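Local coordinates for lytic polysaccharide monooxygenase (Neurospora crassa, PDB 4QI8), which probably cleaves cellulose oxidatively at its glycosidic bonds, using a copper ion, an external electron donor and an oxygen cosubstrate, at residues 89-100 with 131-139. Residues are numbered along the deposited sequence; the frame is centred on the assembly and turned at random.
Sequences INSWTGEGAVWF and IKSGSYLLR
Leu137, on strand 134-144 of the AA9 beta-sandwich, meets Ile89, Trp92 and Trp99 of segment 89-100, a loop running into strand 99-104. Strand 76-82 lies between these two strands in the sheet, so the segments join through side chains. Followed outward, Leu137 begins with CB 3.5 Å from Trp99 CH2. Its CG lies beside Trp92 CE3, and CD1 fits between the two indoles, 3.8 Å from Trp92 CE3. The other branch, CD2, turns to Ile89 CD1. With CG1 anti to the backbone N (chi1 -177°), Ile89 extends this methyl over the strand backbone, to 3.2 Å from Tyr136 O. Farther along, Arg139 CB touches Trp99 CZ3 at 3.5 Å and its CD lies farther out over one face of the ring, while the guanidinium leads to a salt bridge with Glu141. Trp99 NE1 donates to a lone pair of Gly94 O at 2.9 Å, which helps hold the indole in this rotation, although O sits 25° out of the ring plane. Alanine replacing Trp99 would probably open a gap beside Leu137 CB and leave Gly94 O without the indole N-H. At the opposite end, one water accepts from Ile89 N and hydrogen-bonds Ser135 OG at 3.0 Å.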
ATOM      1  N   ILE A  89       8.347  16.817   1.963  1.00 10.57           N
ATOM      2  CA  ILE A  89       7.840  15.470   2.154  1.00 10.02           C
ATOM      3  C   ILE A  89       7.969  14.990   3.601  1.00  9.66           C
ATOM      4  O   ILE A  89       7.086  14.288   4.076  1.00 11.45           O
ATOM      5  CB  ILE A  89       8.503  14.484   1.182  1.00 11.31           C
ATOM      6  CG1 ILE A  89       7.887  13.089   1.352  1.00 11.84           C
ATOM      7  CG2 ILE A  89      10.008  14.456   1.361  1.00 11.35           C
ATOM      8  CD1 ILE A  89       8.072  12.189   0.180  1.00 12.80           C
ATOM      9  N   ASN A  90       9.025  15.383   4.314  1.00 10.25           N
ATOM     10  CA  ASN A  90       9.205  14.903   5.685  1.00  9.31           C
ATOM     11  C   ASN A  90       8.052  15.310   6.581  1.00 10.81           C
ATOM     12  O   ASN A  90       7.734  14.616   7.537  1.00 12.55           O
ATOM     13  CB  ASN A  90      10.494  15.443   6.303  1.00 10.18           C
ATOM     14  CG  ASN A  90      11.741  14.759   5.788  1.00  9.86           C
ATOM     15  OD1 ASN A  90      11.691  13.668   5.227  1.00 11.05           O
ATOM     16  ND2 ASN A  90      12.880  15.408   5.995  1.00 13.48           N
ATOM     17  N   SER A  91       7.427  16.435   6.267  0.95 10.41           N
ATOM     18  CA  SER A  91       6.376  16.989   7.112  0.55 13.40           C
ATOM     19  C   SER A  91       4.966  16.609   6.631  1.00 12.74           C
ATOM     20  O   SER A  91       3.990  16.821   7.341  0.81 17.67           O
ATOM     21  CB  SER A  91       6.518  18.517   7.184  0.55 15.36           C
ATOM     22  OG  SER A  91       7.787  18.909   7.708  0.55 14.66           O
ATOM     23  N   TRP A  92       4.862  16.045   5.433  1.00  9.92           N
ATOM     24  CA  TRP A  92       3.552  15.858   4.804  1.00  9.60           C
ATOM     25  C   TRP A  92       2.932  14.514   5.173  1.00  9.72           C
ATOM     26  O   TRP A  92       3.506  13.463   4.905  1.00 10.16           O
ATOM     27  CB  TRP A  92       3.688  15.976   3.294  1.00 11.09           C
ATOM     28  CG  TRP A  92       2.398  16.171   2.562  1.00 10.23           C
ATOM     29  CD1 TRP A  92       1.586  17.266   2.602  1.00 13.16           C
ATOM     30  CD2 TRP A  92       1.780  15.254   1.654  1.00  9.40           C
ATOM     31  NE1 TRP A  92       0.501  17.090   1.775  1.00 13.05           N
ATOM     32  CE2 TRP A  92       0.595  15.861   1.182  1.00 10.86           C
ATOM     33  CE3 TRP A  92       2.116  13.985   1.183  1.00  9.65           C
ATOM     34  CZ2 TRP A  92      -0.242  15.239   0.261  1.00 11.55           C
ATOM     35  CZ3 TRP A  92       1.283  13.372   0.270  1.00 11.13           C
ATOM     36  CH2 TRP A  92       0.125  14.002  -0.192  1.00 10.84           C
ATOM     37  N   THR A  93       1.754  14.534   5.785  1.00 11.29           N
ATOM     38  CA  THR A  93       1.133  13.290   6.248  1.00 11.61           C
ATOM     39  C   THR A  93       0.299  12.580   5.174  1.00 11.13           C
ATOM     40  O   THR A  93       0.048  11.382   5.274  1.00 14.50           O
ATOM     41  CB  THR A  93       0.249  13.541   7.471  1.00 14.06           C
ATOM     42  OG1 THR A  93      -0.831  14.396   7.095  1.00 16.27           O
ATOM     43  CG2 THR A  93       1.047  14.202   8.579  1.00 14.88           C
ATOM     44  N   GLY A  94      -0.133  13.308   4.152  1.00 11.31           N
ATOM     45  CA  GLY A  94      -0.948  12.720   3.105  1.00 10.63           C
ATOM     46  C   GLY A  94      -2.416  12.691   3.463  1.00  9.73           C
ATOM     47  O   GLY A  94      -3.111  11.718   3.194  1.00  9.69           O
ATOM     48  N   GLU A  95      -2.899  13.771   4.059  1.00 10.44           N
ATOM     49  CA  GLU A  95      -4.330  13.869   4.351  1.00 11.97           C
ATOM     50  C   GLU A  95      -5.126  14.389   3.157  1.00  9.81           C
ATOM     51  O   GLU A  95      -4.568  14.958   2.217  1.00 11.46           O
ATOM     52  CB  GLU A  95      -4.561  14.660   5.631  1.00 16.31           C
ATOM     53  CG  GLU A  95      -3.992  13.851   6.803  1.00 24.00           C
ATOM     54  CD  GLU A  95      -4.161  14.477   8.172  1.00 28.42           C
ATOM     55  OE1 GLU A  95      -5.146  14.137   8.865  1.00 31.50           O
ATOM     56  OE2 GLU A  95      -3.282  15.266   8.579  1.00 30.65           O
ATOM     57  N   GLY A  96      -6.425  14.134   3.175  1.00  9.51           N
ATOM     58  CA  GLY A  96      -7.273  14.511   2.063  1.00 10.04           C
ATOM     59  C   GLY A  96      -7.276  13.485   0.943  1.00  8.12           C
ATOM     60  O   GLY A  96      -6.661  12.417   1.048  1.00  7.52           O
ATOM     61  N   ALA A  97      -7.978  13.816  -0.134  1.00  8.29           N
ATOM     62  CA  ALA A  97      -8.202  12.878  -1.224  1.00  8.82           C
ATOM     63  C   ALA A  97      -7.047  12.975  -2.205  1.00  9.01           C
ATOM     64  O   ALA A  97      -7.155  13.594  -3.261  1.00 10.46           O
ATOM     65  CB  ALA A  97      -9.525  13.176  -1.911  1.00 10.56           C
ATOM     66  N   VAL A  98      -5.931  12.358  -1.832  1.00  7.96           N
ATOM     67  CA  VAL A  98      -4.673  12.499  -2.543  1.00  8.14           C
ATOM     68  C   VAL A  98      -4.077  11.177  -3.020  1.00  7.92           C
ATOM     69  O   VAL A  98      -3.110  11.177  -3.773  1.00  8.61           O
ATOM     70  CB  VAL A  98      -3.626  13.249  -1.672  1.00  9.36           C
ATOM     71  CG1 VAL A  98      -4.096  14.661  -1.389  1.00  9.73           C
ATOM     72  CG2 VAL A  98      -3.329  12.509  -0.361  1.00  9.29           C
ATOM     73  N   TRP A  99      -4.633  10.056  -2.577  1.00  6.59           N
ATOM     74  CA  TRP A  99      -4.046   8.749  -2.853  1.00  6.69           C
ATOM     75  C   TRP A  99      -4.688   8.120  -4.082  1.00  7.21           C
ATOM     76  O   TRP A  99      -5.911   8.003  -4.138  1.00  9.04           O
ATOM     77  CB  TRP A  99      -4.255   7.822  -1.655  1.00  6.21           C
ATOM     78  CG  TRP A  99      -3.563   8.279  -0.408  1.00  7.14           C
ATOM     79  CD1 TRP A  99      -4.087   9.054   0.580  1.00  6.74           C
ATOM     80  CD2 TRP A  99      -2.216   7.993  -0.023  1.00  6.62           C
ATOM     81  NE1 TRP A  99      -3.153   9.267   1.568  1.00  7.31           N
ATOM     82  CE2 TRP A  99      -1.989   8.630   1.213  1.00  6.46           C
ATOM     83  CE3 TRP A  99      -1.177   7.266  -0.611  1.00  7.32           C
ATOM     84  CZ2 TRP A  99      -0.759   8.554   1.875  1.00  7.16           C
ATOM     85  CZ3 TRP A  99       0.042   7.201   0.044  1.00  7.37           C
ATOM     86  CH2 TRP A  99       0.234   7.826   1.280  1.00  7.15           C
ATOM     87  N   PHE A 100      -3.866   7.689  -5.035  1.00  7.00           N
ATOM     88  CA  PHE A 100      -4.378   6.923  -6.166  1.00  7.08           C
ATOM     89  C   PHE A 100      -3.704   5.566  -6.192  1.00  6.66           C
ATOM     90  O   PHE A 100      -2.533   5.418  -5.836  1.00  7.17           O
ATOM     91  CB  PHE A 100      -4.250   7.666  -7.513  1.00  7.52           C
ATOM     92  CG  PHE A 100      -2.849   8.074  -7.897  1.00  8.07           C
ATOM     93  CD1 PHE A 100      -2.285   9.232  -7.396  1.00  8.51           C
ATOM     94  CD2 PHE A 100      -2.118   7.320  -8.800  1.00  8.19           C
ATOM     95  CE1 PHE A 100      -1.013   9.620  -7.766  1.00 10.32           C
ATOM     96  CE2 PHE A 100      -0.853   7.714  -9.190  1.00  9.72           C
ATOM     97  CZ  PHE A 100      -0.300   8.868  -8.674  1.00  9.16           C
ATOM     98  N   ILE A 131       2.993  10.133 -14.727  1.00 14.72           N
ATOM     99  CA  ILE A 131       2.638  11.019 -13.631  1.00 13.92           C
ATOM    100  C   ILE A 131       3.680  12.125 -13.461  1.00 13.56           C
ATOM    101  O   ILE A 131       4.814  12.013 -13.926  1.00 14.71           O
ATOM    102  CB  ILE A 131       2.416  10.242 -12.309  1.00 12.34           C
ATOM    103  CG1 ILE A 131       3.679   9.471 -11.915  1.00 12.22           C
ATOM    104  CG2 ILE A 131       1.228   9.300 -12.451  1.00 13.78           C
ATOM    105  CD1 ILE A 131       3.586   8.832 -10.549  1.00 13.41           C
ATOM    106  N   LYS A 132       3.278  13.205 -12.803  1.00 13.19           N
ATOM    107  CA  LYS A 132       4.125  14.383 -12.662  1.00 14.62           C
ATOM    108  C   LYS A 132       5.284  14.131 -11.700  1.00 12.59           C
ATOM    109  O   LYS A 132       5.092  13.577 -10.626  1.00 13.17           O
ATOM    110  CB  LYS A 132       3.287  15.557 -12.152  1.00 16.77           C
ATOM    111  CG  LYS A 132       3.779  16.932 -12.579  1.00 25.56           C
ATOM    112  CD  LYS A 132       2.946  18.045 -11.961  1.00 29.44           C
ATOM    113  CE  LYS A 132       3.818  19.249 -11.647  1.00 29.93           C
ATOM    114  NZ  LYS A 132       3.051  20.405 -11.106  1.00 32.83           N
ATOM    115  N   SER A 133       6.484  14.555 -12.076  1.00 13.10           N
ATOM    116  CA  SER A 133       7.632  14.459 -11.185  1.00 13.31           C
ATOM    117  C   SER A 133       7.335  15.208  -9.898  1.00 12.60           C
ATOM    118  O   SER A 133       6.564  16.166  -9.880  1.00 14.51           O
ATOM    119  CB  SER A 133       8.874  15.051 -11.839  1.00 16.63           C
ATOM    120  OG  SER A 133       8.682  16.423 -12.113  1.00 22.66           O
ATOM    121  N   GLY A 134       7.937  14.750  -8.812  1.00 12.28           N
ATOM    122  CA  GLY A 134       7.804  15.413  -7.534  1.00 12.00           C
ATOM    123  C   GLY A 134       8.088  14.445  -6.410  1.00 10.71           C
ATOM    124  O   GLY A 134       8.497  13.315  -6.645  1.00 10.91           O
ATOM    125  N   SER A 135       7.880  14.896  -5.184  1.00 10.63           N
ATOM    126  CA  SER A 135       7.975  14.010  -4.032  1.00  9.62           C
ATOM    127  C   SER A 135       6.657  13.282  -3.838  1.00  8.48           C
ATOM    128  O   SER A 135       5.596  13.871  -4.034  1.00 10.05           O
ATOM    129  CB  SER A 135       8.330  14.802  -2.785  1.00 11.47           C
ATOM    130  OG  SER A 135       9.597  15.419  -2.927  1.00 15.57           O
ATOM    131  N   TYR A 136       6.743  12.016  -3.440  1.00  8.68           N
ATOM    132  CA  TYR A 136       5.573  11.159  -3.291  1.00  7.65           C
ATOM    133  C   TYR A 136       5.691  10.265  -2.066  1.00  7.10           C
ATOM    134  O   TYR A 136       6.797   9.858  -1.684  1.00  7.56           O
ATOM    135  CB  TYR A 136       5.430  10.207  -4.481  1.00  8.51           C
ATOM    136  CG  TYR A 136       4.872  10.787  -5.761  1.00  8.41           C
ATOM    137  CD1 TYR A 136       5.666  11.550  -6.615  1.00  8.88           C
ATOM    138  CD2 TYR A 136       3.563  10.532  -6.138  1.00  8.24           C
ATOM    139  CE1 TYR A 136       5.160  12.059  -7.798  1.00  9.61           C
ATOM    140  CE2 TYR A 136       3.047  11.028  -7.321  1.00  8.76           C
ATOM    141  CZ  TYR A 136       3.851  11.778  -8.151  1.00  8.67           C
ATOM    142  OH  TYR A 136       3.297  12.259  -9.318  1.00 10.07           O
ATOM    143  N   LEU A 137       4.541   9.920  -1.489  1.00  6.71           N
ATOM    144  CA  LEU A 137       4.449   8.773  -0.612  1.00  6.00           C
ATOM    145  C   LEU A 137       3.963   7.576  -1.413  1.00  6.53           C
ATOM    146  O   LEU A 137       3.052   7.703  -2.243  1.00  6.68           O
ATOM    147  CB  LEU A 137       3.476   9.040   0.530  1.00  6.60           C
ATOM    148  CG  LEU A 137       3.867  10.206   1.437  1.00  8.14           C
ATOM    149  CD1 LEU A 137       2.771  10.483   2.460  1.00  8.60           C
ATOM    150  CD2 LEU A 137       5.170   9.911   2.143  1.00 10.95           C
ATOM    151  N   LEU A 138       4.561   6.417  -1.131  1.00  5.93           N
ATOM    152  CA  LEU A 138       4.133   5.141  -1.683  1.00  6.02           C
ATOM    153  C   LEU A 138       3.638   4.285  -0.534  1.00  5.76           C
ATOM    154  O   LEU A 138       4.418   3.899   0.335  1.00  5.94           O
ATOM    155  CB  LEU A 138       5.281   4.449  -2.409  1.00  6.01           C
ATOM    156  CG  LEU A 138       5.007   3.026  -2.907  1.00  7.01           C
ATOM    157  CD1 LEU A 138       3.900   2.951  -3.950  1.00  7.57           C
ATOM    158  CD2 LEU A 138       6.288   2.435  -3.449  1.00  7.64           C
ATOM    159  N   ARG A 139       2.331   4.051  -0.505  1.00  5.62           N
ATOM    160  CA  ARG A 139       1.697   3.257   0.537  1.00  5.58           C
ATOM    161  C   ARG A 139       1.606   1.806   0.086  1.00  6.39           C
ATOM    162  O   ARG A 139       1.058   1.511  -0.976  1.00  6.55           O
ATOM    163  CB  ARG A 139       0.300   3.812   0.840  1.00  5.54           C
ATOM    164  CG  ARG A 139      -0.523   3.012   1.830  1.00  5.76           C
ATOM    165  CD  ARG A 139      -1.868   3.685   2.050  1.00  6.20           C
ATOM    166  NE  ARG A 139      -2.718   2.949   2.983  1.00  5.96           N
ATOM    167  CZ  ARG A 139      -3.467   1.908   2.652  1.00  5.61           C
ATOM    168  NH1 ARG A 139      -3.507   1.494   1.388  1.00  5.83           N
ATOM    169  NH2 ARG A 139      -4.186   1.287   3.575  1.00  5.95           N
TER
HETATM  170  O   HOH W   1       9.521  17.404  -0.641  1.00 17.41           O